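Local coordinates for protein exoribonuclease II, mitochondrial (Candida glabrata, PDB 6F3H) that probably degrades RNA from its 3' end in mitochondria, as the magnesium-binding exoribonuclease component of the mtEXO degradosome, at residues A[39-44]-A[214-219]; A[142-147]-A[209-214]; A[283-288]-A[342-347]; A[325-330]-A[334-339]; A[432-437]-A[476-481]. The protein carries 1 engineered substitution. All coordinates share one frame; numbering follows the deposited sequence.

Along the chain, interactions 1 and 2 come first, interactions 3 and 4 follow, and interaction 5 closes the series. Interactions 1 and 2 share helix 212-226 and T214, their centres about 10 Å apart. The first sets this helix against the N-terminal antiparallel sheet, the second against helix 123-159. Interactions 3 and 4 share helix 334-343, with centres about 15 Å apart; E343 of interaction 3 is hydrogen-bonded to Y327 of interaction 4, so the two touch. Interaction 5, in the RNB domain, lies at least 43 Å, centre to centre, from the rest. The first four join helices and the sheet of the N-terminal half of the chain, while the fifth lies nearest the magnesium site.

Interaction 1: A[39-44]-A[214-219]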
# COMPACT_ATOMS: atom_id res chain seq x y z
N ILE A 39 3.13 23.25 7.02
CA ILE A 39 4.34 23.10 7.82
C ILE A 39 4.77 21.64 7.79
O ILE A 39 3.96 20.74 8.06
CB ILE A 39 4.16 23.62 9.25
CG1 ILE A 39 4.10 25.15 9.22
CG2 ILE A 39 5.28 23.16 10.12
CD1 ILE A 39 3.92 25.79 10.59
N VAL A 40 6.02 21.39 7.40
CA VAL A 40 6.44 20.04 7.07
C VAL A 40 7.69 19.66 7.84
O VAL A 40 8.48 20.50 8.27
CB VAL A 40 6.73 19.89 5.57
CG1 VAL A 40 5.47 20.07 4.84
CG2 VAL A 40 7.72 20.94 5.18
N LEU A 41 7.85 18.36 7.98
CA LEU A 41 9.12 17.74 8.31
C LEU A 41 9.63 17.05 7.06
O LEU A 41 8.89 16.32 6.39
CB LEU A 41 8.96 16.73 9.43
CG LEU A 41 9.27 17.27 10.81
CD1 LEU A 41 9.61 16.09 11.65
CD2 LEU A 41 10.40 18.30 10.78
N LEU A 42 10.88 17.29 6.72
CA LEU A 42 11.50 16.67 5.57
C LEU A 42 12.43 15.53 5.99
O LEU A 42 12.89 15.45 7.12
CB LEU A 42 12.25 17.70 4.75
CG LEU A 42 11.37 18.40 3.72
CD1 LEU A 42 10.00 18.65 4.23
CD2 LEU A 42 12.02 19.67 3.27
N LYS A 43 12.67 14.62 5.04
CA LYS A 43 13.66 13.57 5.25
C LYS A 43 15.07 14.15 5.34
O LYS A 43 15.94 13.56 5.98
CB LYS A 43 13.58 12.54 4.13
CG LYS A 43 12.45 11.55 4.30
CD LYS A 43 12.26 10.73 3.04
CE LYS A 43 10.93 9.96 3.06
NZ LYS A 43 10.61 9.24 1.78
N GLN A 44 15.30 15.28 4.67
CA GLN A 44 16.55 16.00 4.84
C GLN A 44 16.66 16.58 6.25
O GLN A 44 17.62 16.30 6.97
CB GLN A 44 16.64 17.11 3.78
CG GLN A 44 16.51 16.66 2.31
CD GLN A 44 15.14 16.09 1.91
OE1 GLN A 44 14.39 15.58 2.75
NE2 GLN A 44 14.81 16.17 0.62
N THR A 214 2.44 18.61 20.03
CA THR A 214 2.47 17.23 20.52
C THR A 214 2.73 16.25 19.38
O THR A 214 3.49 15.28 19.54
CB THR A 214 1.18 16.89 21.26
OG1 THR A 214 0.95 17.88 22.26
CG2 THR A 214 1.28 15.54 21.93
N LEU A 215 2.13 16.48 18.22
CA LEU A 215 2.38 15.60 17.09
C LEU A 215 3.86 15.56 16.78
O LEU A 215 4.47 14.48 16.74
CB LEU A 215 1.61 16.10 15.87
CG LEU A 215 2.17 15.56 14.57
CD1 LEU A 215 1.83 14.10 14.43
CD2 LEU A 215 1.65 16.35 13.43
N LEU A 216 4.44 16.73 16.58
CA LEU A 216 5.84 16.82 16.23
C LEU A 216 6.71 16.16 17.30
O LEU A 216 7.55 15.31 16.99
CB LEU A 216 6.19 18.28 16.04
CG LEU A 216 7.51 18.55 15.37
CD1 LEU A 216 7.74 17.50 14.32
CD2 LEU A 216 7.35 19.89 14.72
N ALA A 217 6.48 16.52 18.56
CA ALA A 217 7.28 15.94 19.64
C ALA A 217 7.15 14.42 19.69
O ALA A 217 8.13 13.72 19.95
CB ALA A 217 6.86 16.54 20.98
N THR A 218 5.95 13.89 19.45
CA THR A 218 5.78 12.45 19.51
C THR A 218 6.59 11.77 18.42
O THR A 218 7.25 10.76 18.66
CB THR A 218 4.31 12.07 19.36
OG1 THR A 218 3.50 12.93 20.15
CG2 THR A 218 4.08 10.68 19.80
N TYR A 219 6.56 12.35 17.22
CA TYR A 219 7.37 11.83 16.13
C TYR A 219 8.82 11.76 16.54
O TYR A 219 9.47 10.71 16.49
CB TYR A 219 7.22 12.76 14.93
CG TYR A 219 8.14 12.34 13.83
CD1 TYR A 219 7.93 11.13 13.21
CD2 TYR A 219 9.24 13.10 13.45
CE1 TYR A 219 8.75 10.69 12.21
CE2 TYR A 219 10.09 12.66 12.43
CZ TYR A 219 9.84 11.44 11.81
OH TYR A 219 10.63 10.95 10.80
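The aromatic ring of Y219 is approached obliquely by L41, whose CD1 methyl lies beside the bond joining CD2 and CE2 of the tyrosine, at 3.5 Å from Y219 CD2. The same methyl also serves the neighbouring leucine, with L41 CD1 3.6 Å from L216 CD1, and the branch point L41 CG stands 3.8 Å from L216 CD1. One leucine end is therefore wedged between two residues three apart on the helix, whose side chains lie on its same side. In both of these CG is anti to the backbone N (chi1 -166° in L216, 174° in Y219), which carries them out together from the helix toward the strand. The arrangement is helix-on-sheet packing: strand 39-42 is an inner strand of the N-terminal five-stranded antiparallel sheet, and helix 212-226 lies against one side of it. V40 and L42 turn to the other side, where both touch F66. A branched leucine suits the position at L41 because it fills the dip between L216 and Y219 without needing a polar partner. Tyrosine suits the other side, since its ring packs on L41 and on I82 of strand 81-85 while its hydroxyl is hydrogen-bonded to R223.

Interaction 2: A[142-147]-A[209-214]; sequences WTQLPI and SIDPTT
Q144 and T214 bring the two backbones closest, their CA atoms 7.2 Å apart. Q144 sits in helix 123-159 just before a kink, where P146 has no N-H to give and the N of I147 also lacks its regular bond to the preceding turn. Opposite it the chain leaves a loop and begins helix 212-226, with D211 as N-cap and P212 in the first turn, a place where a proline costs no hydrogen bond. The carboxylate of D211 makes two bonds to that turn: D211 OD1 accepts from T213 N at 3.1 Å, met from 65° above the carboxylate plane, and D211 OD2 accepts from T214 OG1 at 2.8 Å. D211 also forms a salt bridge with K178. The side chain of Q144, extended beyond CG, reaches across at about a right angle to the two threonines and sets its amide end against both hydroxyls. In the model Q144 OE1 is 3.3 Å from T213 OG1, and Q144 NE2 is 2.9 Å from T214 OG1, but the amide is probably turned over. F137 and F140 of helix 123-159 also touch T213. With the amide turned back, both threonine hydroxyls may be hydrogen-bonded to it; the contact is polar in kind, placed over a capped helix start whose N-H groups would probably help to stabilise the aspartate's charge.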
# COMPACT_ATOMS: atom_id res chain seq x y z
N TRP A 142 9.81 21.40 21.49
CA TRP A 142 10.94 20.95 22.30
C TRP A 142 10.58 20.87 23.79
O TRP A 142 11.04 19.97 24.50
CB TRP A 142 12.16 21.87 22.11
CG TRP A 142 13.03 21.63 20.86
CD1 TRP A 142 13.04 20.53 20.04
CD2 TRP A 142 14.02 22.53 20.33
NE1 TRP A 142 13.97 20.70 19.03
CE2 TRP A 142 14.58 21.91 19.18
CE3 TRP A 142 14.49 23.80 20.71
CZ2 TRP A 142 15.57 22.53 18.41
CZ3 TRP A 142 15.47 24.40 19.95
CH2 TRP A 142 16.00 23.77 18.81
N THR A 143 9.80 21.83 24.29
CA THR A 143 9.51 21.86 25.72
C THR A 143 8.84 20.58 26.18
O THR A 143 9.11 20.09 27.28
CB THR A 143 8.62 23.06 26.04
OG1 THR A 143 9.09 24.21 25.34
CG2 THR A 143 8.65 23.35 27.52
N GLN A 144 7.96 20.02 25.34
CA GLN A 144 7.21 18.82 25.67
C GLN A 144 8.05 17.57 25.60
O GLN A 144 7.74 16.57 26.25
CB GLN A 144 6.04 18.66 24.71
CG GLN A 144 4.85 19.55 25.00
CD GLN A 144 4.03 19.79 23.75
OE1 GLN A 144 4.57 20.19 22.72
NE2 GLN A 144 2.73 19.54 23.83
N LEU A 145 9.11 17.62 24.79
CA LEU A 145 9.80 16.41 24.38
C LEU A 145 10.34 15.60 25.56
O LEU A 145 10.04 14.39 25.62
CB LEU A 145 10.90 16.80 23.38
CG LEU A 145 11.94 15.79 22.88
CD1 LEU A 145 11.27 14.50 22.51
CD2 LEU A 145 12.74 16.34 21.71
N PRO A 146 11.07 16.16 26.53
CA PRO A 146 11.52 15.30 27.64
C PRO A 146 10.36 14.67 28.37
O PRO A 146 10.50 13.56 28.90
CB PRO A 146 12.32 16.24 28.53
CG PRO A 146 12.58 17.43 27.74
CD PRO A 146 11.55 17.54 26.68
N ILE A 147 9.21 15.34 28.40
CA ILE A 147 8.02 14.77 29.02
C ILE A 147 7.44 13.68 28.13
O ILE A 147 6.98 12.64 28.61
CB ILE A 147 6.98 15.85 29.30
CG1 ILE A 147 7.57 17.03 30.09
CG2 ILE A 147 5.81 15.24 30.00
CD1 ILE A 147 8.01 18.21 29.25
N SER A 209 -9.67 16.01 17.00
CA SER A 209 -8.67 16.98 16.61
C SER A 209 -7.32 16.68 17.26
O SER A 209 -7.23 16.01 18.29
CB SER A 209 -9.10 18.40 16.99
OG SER A 209 -10.33 18.74 16.41
N ILE A 210 -6.27 17.21 16.64
CA ILE A 210 -4.89 16.86 16.97
C ILE A 210 -4.08 18.14 17.18
O ILE A 210 -4.21 19.10 16.42
CB ILE A 210 -4.28 16.00 15.84
CG1 ILE A 210 -4.81 14.57 15.90
CG2 ILE A 210 -2.79 15.97 15.93
CD1 ILE A 210 -4.48 13.86 17.18
N ASP A 211 -3.21 18.13 18.22
CA ASP A 211 -2.32 19.26 18.53
C ASP A 211 -1.00 19.14 17.78
O ASP A 211 -0.24 18.19 18.05
CB ASP A 211 -2.06 19.35 20.03
CG ASP A 211 -0.91 20.32 20.40
OD1 ASP A 211 -0.57 21.23 19.61
OD2 ASP A 211 -0.36 20.18 21.51
N PRO A 212 -0.67 20.08 16.91
CA PRO A 212 0.54 19.92 16.09
C PRO A 212 1.82 19.78 16.89
O PRO A 212 2.66 18.93 16.53
CB PRO A 212 0.53 21.17 15.22
CG PRO A 212 -0.41 22.10 15.88
CD PRO A 212 -1.41 21.30 16.58
N THR A 213 2.01 20.54 17.97
CA THR A 213 3.29 20.46 18.68
C THR A 213 3.46 19.09 19.32
O THR A 213 4.51 18.47 19.18
CB THR A 213 3.44 21.58 19.72
OG1 THR A 213 2.39 21.52 20.68
CG2 THR A 213 3.47 22.96 19.04
N THR A 214 2.44 18.61 20.03
CA THR A 214 2.47 17.23 20.52
C THR A 214 2.73 16.25 19.38
O THR A 214 3.49 15.28 19.54
CB THR A 214 1.18 16.89 21.26
OG1 THR A 214 0.95 17.88 22.26
CG2 THR A 214 1.28 15.54 21.93

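Interaction 3: A[283-288]-A[342-347]; sequences KDYHSI and VEISPQ
Y285 carries the contact with E343 and I344, and the chain comes to it through K283, whose carbonyl oxygen lies over one face of the tyrosine ring, offset toward the rim. K283 NZ stays 4.6 Å from E343 OE2, close enough for attraction but no salt bridge. The backbone of K283 closes helix 251-281 in a Schellman motif with positive phi. D284 then starts the next helix as its N-cap. D284 OD1 accepts from S287 N at 3.3 Å along a fairly straight N-H (157°), and aspartate suits the place because its short carboxylate can fold back onto the N-H groups of the first turn. Helices 251-281 and 285-291 thus join through a tight corner, and the end of helix 334-343 is laid against it. At Y285, the ring face opposite K283 O is covered by E343 O, 3.8 Å above the plane and over its centre. Tyrosine suits the place, offering a broad apolar ring with a polar end at the carboxylate. The E343 carboxylate is turned nearly perpendicular to the ring (81°), with E343 OE2 3.1 Å from Y285 OH, while E343 OE1 is hydrogen-bonded to Y327. E343 gets there by an extended chain (chi1 -174°). I344 CG2 comes obliquely to the ring, 3.9 Å from Y285 CD1. One helical turn on, I288 CD1 meets I344 CG2 at 4.0 Å, the side chains crossing at about a right angle. Branched isoleucines fill this buried side, where I288 also rests on F276 and I344 on L299.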
# COMPACT_ATOMS: atom_id res chain seq x y z
N LYS A 283 36.00 -21.26 7.21
CA LYS A 283 34.88 -21.92 6.56
C LYS A 283 34.27 -23.04 7.41
O LYS A 283 33.67 -23.97 6.88
CB LYS A 283 35.28 -22.46 5.18
CG LYS A 283 36.00 -21.47 4.29
CD LYS A 283 35.13 -21.22 3.08
CE LYS A 283 35.88 -20.66 1.88
NZ LYS A 283 35.18 -19.46 1.28
N ASP A 284 34.38 -22.96 8.73
CA ASP A 284 33.70 -23.96 9.55
C ASP A 284 32.33 -23.43 9.94
O ASP A 284 32.13 -22.80 10.97
CB ASP A 284 34.51 -24.32 10.79
CG ASP A 284 33.68 -25.09 11.84
OD1 ASP A 284 32.64 -25.68 11.48
OD2 ASP A 284 34.12 -25.15 13.02
N TYR A 285 31.38 -23.71 9.07
CA TYR A 285 30.04 -23.20 9.27
C TYR A 285 29.30 -23.99 10.32
O TYR A 285 28.30 -23.52 10.85
CB TYR A 285 29.33 -23.21 7.92
CG TYR A 285 30.12 -22.44 6.89
CD1 TYR A 285 30.59 -21.16 7.17
CD2 TYR A 285 30.45 -23.00 5.67
CE1 TYR A 285 31.34 -20.46 6.25
CE2 TYR A 285 31.19 -22.30 4.74
CZ TYR A 285 31.63 -21.03 5.03
OH TYR A 285 32.38 -20.32 4.12
N HIS A 286 29.82 -25.16 10.68
CA HIS A 286 29.14 -26.02 11.63
C HIS A 286 29.07 -25.39 13.03
O HIS A 286 28.00 -25.33 13.65
CB HIS A 286 29.86 -27.36 11.64
CG HIS A 286 29.42 -28.25 12.74
ND1 HIS A 286 30.08 -28.31 13.95
CD2 HIS A 286 28.37 -29.10 12.84
CE1 HIS A 286 29.46 -29.16 14.73
NE2 HIS A 286 28.42 -29.66 14.09
N SER A 287 30.20 -24.90 13.55
CA SER A 287 30.19 -24.37 14.90
C SER A 287 29.32 -23.14 15.01
O SER A 287 28.58 -22.96 15.99
CB SER A 287 31.61 -24.02 15.34
OG SER A 287 32.52 -25.02 14.92
N ILE A 288 29.37 -22.30 13.98
CA ILE A 288 28.53 -21.11 13.91
C ILE A 288 27.11 -21.47 14.30
O ILE A 288 26.46 -20.77 15.09
CB ILE A 288 28.61 -20.53 12.49
CG1 ILE A 288 30.03 -20.00 12.24
CG2 ILE A 288 27.50 -19.55 12.27
CD1 ILE A 288 30.30 -19.56 10.83
N VAL A 342 23.41 -16.23 3.94
CA VAL A 342 23.27 -17.37 3.04
C VAL A 342 24.46 -18.29 3.20
O VAL A 342 24.33 -19.52 3.25
CB VAL A 342 23.14 -16.89 1.59
CG1 VAL A 342 23.63 -17.95 0.62
CG2 VAL A 342 21.72 -16.48 1.27
N GLU A 343 25.64 -17.72 3.33
CA GLU A 343 26.84 -18.51 3.33
C GLU A 343 26.96 -19.36 4.58
O GLU A 343 27.63 -20.39 4.57
CB GLU A 343 28.03 -17.59 3.18
CG GLU A 343 29.30 -18.30 3.01
CD GLU A 343 30.41 -17.34 2.70
OE1 GLU A 343 30.16 -16.40 1.92
OE2 GLU A 343 31.52 -17.52 3.26
N ILE A 344 26.34 -18.95 5.67
CA ILE A 344 26.50 -19.62 6.94
C ILE A 344 25.22 -20.33 7.37
O ILE A 344 25.06 -20.64 8.55
CB ILE A 344 26.95 -18.63 8.01
CG1 ILE A 344 25.91 -17.52 8.08
CG2 ILE A 344 28.31 -18.09 7.66
CD1 ILE A 344 25.93 -16.75 9.35
N SER A 345 24.33 -20.64 6.44
CA SER A 345 23.05 -21.29 6.68
C SER A 345 22.89 -22.45 5.71
O SER A 345 23.52 -22.47 4.65
CB SER A 345 21.87 -20.31 6.52
OG SER A 345 22.05 -19.13 7.29
N PRO A 346 22.07 -23.45 6.05
CA PRO A 346 22.10 -24.69 5.27
C PRO A 346 21.54 -24.44 3.89
O PRO A 346 20.66 -23.60 3.69
CB PRO A 346 21.20 -25.64 6.07
CG PRO A 346 20.98 -25.00 7.39
CD PRO A 346 21.08 -23.53 7.14
N GLN A 347 22.11 -25.16 2.91
CA GLN A 347 21.85 -24.97 1.49
C GLN A 347 20.36 -24.83 1.20
O GLN A 347 19.58 -25.77 1.39
CB GLN A 347 22.45 -26.12 0.69

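Interaction 4: A[325-330]-A[334-339]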
# COMPACT_ATOMS: atom_id res chain seq x y z
N ASP A 325 37.56 -11.85 5.69
CA ASP A 325 38.43 -11.53 4.57
C ASP A 325 37.65 -11.07 3.35
O ASP A 325 37.87 -9.98 2.82
CB ASP A 325 39.28 -12.73 4.19
CG ASP A 325 40.16 -13.17 5.31
OD1 ASP A 325 39.62 -13.52 6.37
OD2 ASP A 325 41.39 -13.16 5.13
N MSE A 326 36.75 -11.91 2.88
CA MSE A 326 36.04 -11.63 1.66
C MSE A 326 35.31 -10.32 1.73
O MSE A 326 35.30 -9.54 0.79
CB MSE A 326 35.06 -12.74 1.40
CG MSE A 326 35.74 -14.06 1.33
SE MSE A 326 34.35 -15.34 1.06
CE MSE A 326 34.05 -15.81 2.93
N TYR A 327 34.67 -10.08 2.87
CA TYR A 327 33.73 -8.99 3.02
C TYR A 327 34.37 -7.76 3.60
O TYR A 327 33.66 -6.82 3.94
CB TYR A 327 32.59 -9.42 3.93
CG TYR A 327 31.81 -10.58 3.40
CD1 TYR A 327 30.94 -10.44 2.33
CD2 TYR A 327 31.95 -11.84 3.96
CE1 TYR A 327 30.22 -11.52 1.84
CE2 TYR A 327 31.23 -12.93 3.47
CZ TYR A 327 30.37 -12.76 2.42
OH TYR A 327 29.65 -13.82 1.92
N ARG A 328 35.69 -7.73 3.71
CA ARG A 328 36.30 -6.81 4.66
C ARG A 328 36.18 -5.36 4.22
O ARG A 328 35.89 -4.48 5.05
CB ARG A 328 37.75 -7.21 4.89
CG ARG A 328 38.49 -6.27 5.81
CD ARG A 328 39.91 -6.75 6.13
NE ARG A 328 39.98 -8.03 6.83
CZ ARG A 328 40.45 -9.15 6.29
NH1 ARG A 328 40.87 -9.15 5.03
NH2 ARG A 328 40.48 -10.27 7.00
N ASP A 329 36.37 -5.07 2.94
CA ASP A 329 36.48 -3.69 2.47
C ASP A 329 35.18 -3.09 1.95
O ASP A 329 35.22 -1.96 1.43
CB ASP A 329 37.57 -3.58 1.41
N GLN A 330 34.05 -3.80 2.04
CA GLN A 330 32.85 -3.50 1.27
C GLN A 330 31.76 -2.82 2.09
O GLN A 330 31.61 -3.09 3.29
CB GLN A 330 32.32 -4.79 0.68
CG GLN A 330 33.44 -5.75 0.40
CD GLN A 330 33.03 -6.82 -0.58
OE1 GLN A 330 32.15 -6.61 -1.41
NE2 GLN A 330 33.70 -7.98 -0.50
N ARG A 334 22.32 -4.56 3.09
CA ARG A 334 21.52 -5.73 3.39
C ARG A 334 21.93 -6.89 2.51
O ARG A 334 22.02 -8.02 2.98
CB ARG A 334 20.05 -5.42 3.16
CG ARG A 334 19.64 -4.03 3.62
CD ARG A 334 18.58 -4.08 4.66
NE ARG A 334 17.36 -4.63 4.11
CZ ARG A 334 16.39 -3.90 3.59
NH1 ARG A 334 16.53 -2.57 3.56
NH2 ARG A 334 15.30 -4.49 3.10
N SER A 335 22.16 -6.62 1.22
CA SER A 335 22.65 -7.65 0.30
C SER A 335 23.86 -8.34 0.86
O SER A 335 24.04 -9.55 0.69
CB SER A 335 23.00 -7.05 -1.05
OG SER A 335 21.82 -6.64 -1.69
N LEU A 336 24.70 -7.57 1.52
CA LEU A 336 25.93 -8.13 2.02
C LEU A 336 25.65 -8.98 3.25
O LEU A 336 26.20 -10.08 3.38
CB LEU A 336 26.88 -6.98 2.33
CG LEU A 336 28.35 -7.33 2.19
CD1 LEU A 336 28.64 -7.37 0.73
CD2 LEU A 336 29.16 -6.28 2.88
N CYS A 337 24.71 -8.56 4.09
CA CYS A 337 24.27 -9.43 5.17
C CYS A 337 23.59 -10.66 4.63
O CYS A 337 23.70 -11.74 5.21
CB CYS A 337 23.32 -8.69 6.09
SG CYS A 337 24.10 -7.40 7.01
N GLY A 338 22.87 -10.51 3.52
CA GLY A 338 22.24 -11.65 2.89
C GLY A 338 23.26 -12.65 2.39
O GLY A 338 23.18 -13.83 2.70
N LYS A 339 24.24 -12.17 1.62
CA LYS A 339 25.29 -13.06 1.12
C LYS A 339 25.93 -13.83 2.25
O LYS A 339 26.09 -15.05 2.18
CB LYS A 339 26.38 -12.26 0.41
CG LYS A 339 25.91 -11.50 -0.81
CD LYS A 339 27.11 -11.10 -1.65
CE LYS A 339 28.11 -12.24 -1.71
NZ LYS A 339 29.06 -12.13 -2.85
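Y327 and L336 bury the most surface here, and their side chains run past each other in opposite directions. The ring of Y327 is met obliquely, with Y327 CD1 4.0 Å from L336 CG, so that ring carbon meets the branch point of the leucine and, barely farther, its CD1 methyl. L336 projects from the helix with CG anti to its own backbone N (chi1 -151°), and it also touches F321 of the preceding helix. Further out, the Y327 ring passes the start of K339: Y327 OH is 3.9 Å from K339 CB. The aliphatic part of the lysine can therefore line the tyrosine while its charge stays near the surface. A tyrosine fits because its ring is buried among carbons and its hydroxyl still finds a hydrogen-bonding partner, E343, one helical turn beyond K339. M326, incorporated as selenomethionine, lays its CB over one face of the ring, offset toward the rim.

Q330 is the third participant. Its CB packs 4.1 Å from L336 CD2, crossing that side chain at about a right angle, and its amide turns back on its own loop: Q330 NE2 donates to M326 O at 2.6 Å, with the oxygen close to the amide plane. The loop is two overlapping type I turns, D325 to R328 and Y327 to Q330; the Q330 bond ties the second back to the first. The whole is a turn-rich connection between two helices, in which the turns between helix 311-322 and helix 334-343 fold back so that their tyrosine covers the side of the helix they lead into.

Interaction 5: A[432-437]-A[476-481]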
# COMPACT_ATOMS: atom_id res chain seq x y z
N ALA A 432 -19.42 -11.39 3.40
CA ALA A 432 -20.05 -10.77 4.56
C ALA A 432 -21.08 -11.70 5.19
O ALA A 432 -21.33 -11.62 6.40
CB ALA A 432 -20.68 -9.44 4.16
N GLY A 433 -21.68 -12.60 4.40
CA GLY A 433 -22.73 -13.46 4.93
C GLY A 433 -22.27 -14.49 5.94
O GLY A 433 -23.07 -14.92 6.77
N LEU A 434 -21.01 -14.90 5.90
CA LEU A 434 -20.60 -16.02 6.76
C LEU A 434 -20.44 -15.64 8.22
O LEU A 434 -20.08 -16.51 9.04
CB LEU A 434 -19.32 -16.67 6.22
CG LEU A 434 -19.42 -17.09 4.74
CD1 LEU A 434 -18.80 -16.07 3.89
CD2 LEU A 434 -18.76 -18.42 4.42
N PHE A 435 -20.74 -14.40 8.58
CA PHE A 435 -20.51 -13.88 9.92
C PHE A 435 -21.80 -13.39 10.58
O PHE A 435 -22.57 -12.65 9.96
CB PHE A 435 -19.53 -12.71 9.87
CG PHE A 435 -18.19 -13.09 9.34
CD1 PHE A 435 -17.34 -13.91 10.06
CD2 PHE A 435 -17.76 -12.61 8.12
CE1 PHE A 435 -16.10 -14.26 9.57
CE2 PHE A 435 -16.51 -12.96 7.63
CZ PHE A 435 -15.69 -13.79 8.35
N PRO A 436 -21.99 -13.72 11.85
CA PRO A 436 -23.17 -13.22 12.58
C PRO A 436 -23.34 -11.72 12.50
O PRO A 436 -24.47 -11.22 12.62
CB PRO A 436 -22.90 -13.68 14.02
CG PRO A 436 -22.14 -14.96 13.82
CD PRO A 436 -21.24 -14.71 12.64
N GLU A 437 -22.27 -10.97 12.29
CA GLU A 437 -22.40 -9.52 12.25
C GLU A 437 -23.21 -9.03 11.07
O GLU A 437 -23.63 -7.88 11.07
CB GLU A 437 -21.02 -8.86 12.23
CG GLU A 437 -20.35 -8.73 13.60
CD GLU A 437 -19.60 -9.98 14.05
OE1 GLU A 437 -19.04 -9.97 15.18
OE2 GLU A 437 -19.61 -10.98 13.31
N CYS A 476 -13.05 -19.08 2.18
CA CYS A 476 -12.82 -18.74 0.78
C CYS A 476 -13.45 -19.76 -0.15
O CYS A 476 -14.03 -19.40 -1.18
CB CYS A 476 -11.31 -18.61 0.51
SG CYS A 476 -10.46 -17.13 1.20
N ASN A 477 -13.34 -21.04 0.19
CA ASN A 477 -13.94 -22.09 -0.61
C ASN A 477 -15.45 -21.91 -0.70
O ASN A 477 -16.04 -22.09 -1.77
CB ASN A 477 -13.59 -23.44 -0.01
CG ASN A 477 -12.22 -23.89 -0.42
OD1 ASN A 477 -11.77 -23.58 -1.53
ND2 ASN A 477 -11.52 -24.58 0.48
N ARG A 478 -16.08 -21.56 0.43
CA ARG A 478 -17.52 -21.40 0.45
C ARG A 478 -17.95 -20.18 -0.33
O ARG A 478 -18.85 -20.25 -1.17
CB ARG A 478 -18.05 -21.29 1.87
CG ARG A 478 -19.47 -20.79 1.86
CD ARG A 478 -20.32 -21.27 3.00
NE ARG A 478 -21.71 -20.90 2.74
CZ ARG A 478 -22.76 -21.70 2.91
NH1 ARG A 478 -22.59 -22.94 3.35
NH2 ARG A 478 -23.99 -21.25 2.64
N ALA A 479 -17.30 -19.06 -0.10
CA ALA A 479 -17.78 -17.81 -0.66
C ALA A 479 -17.39 -17.62 -2.12
O ALA A 479 -18.03 -16.81 -2.81
CB ALA A 479 -17.26 -16.65 0.19
N ASP A 480 -16.42 -18.38 -2.61
CA ASP A 480 -15.88 -18.21 -3.95
C ASP A 480 -16.94 -18.43 -5.02
O ASP A 480 -17.74 -19.37 -4.96
CB ASP A 480 -14.72 -19.18 -4.19
CG ASP A 480 -13.37 -18.51 -4.13
OD1 ASP A 480 -13.25 -17.40 -4.69
OD2 ASP A 480 -12.42 -19.08 -3.56
N LEU A 481 -16.91 -17.56 -6.03
CA LEU A 481 -17.72 -17.80 -7.21
C LEU A 481 -17.03 -18.81 -8.11
O LEU A 481 -15.92 -19.28 -7.86
CB LEU A 481 -17.97 -16.52 -7.98
CG LEU A 481 -18.67 -15.36 -7.29
CD1 LEU A 481 -19.42 -14.57 -8.33
CD2 LEU A 481 -19.62 -15.82 -6.22
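Within the RNB domain, the one that carries the magnesium site, L434 at the end of a short 3-10 segment packs on the last turn of helix 473-479. L434 CD2 lies against the aliphatic part of R478, 3.5 Å from R478 CD and 3.6 Å from R478 CG, the two side chains crossing obliquely. L434 CD1 faces the small methyl of A479, at 4.0 Å from A479 CB. Arginine can take this position because its chain is extended from CG to NE: the methylenes pass across the leucine methyl and the guanidinium is carried beyond it to a salt bridge with E489. The alanine, short and buried, lets the helix end come close, and P381 adds another apolar neighbour to L434. Right after the helix, D480 accepts a hydrogen bond from the N of I408, two residues before the magnesium ligand D410. The side chain of A479 remains about 13 Å from the magnesium ion, and the contact comes within about 7 Å of the bound nucleic acid, nearest atoms. No hydrogen bond crosses between the two segments: they adhere through carbon surfaces, with the arginine's charge answered by a carboxylate outside them.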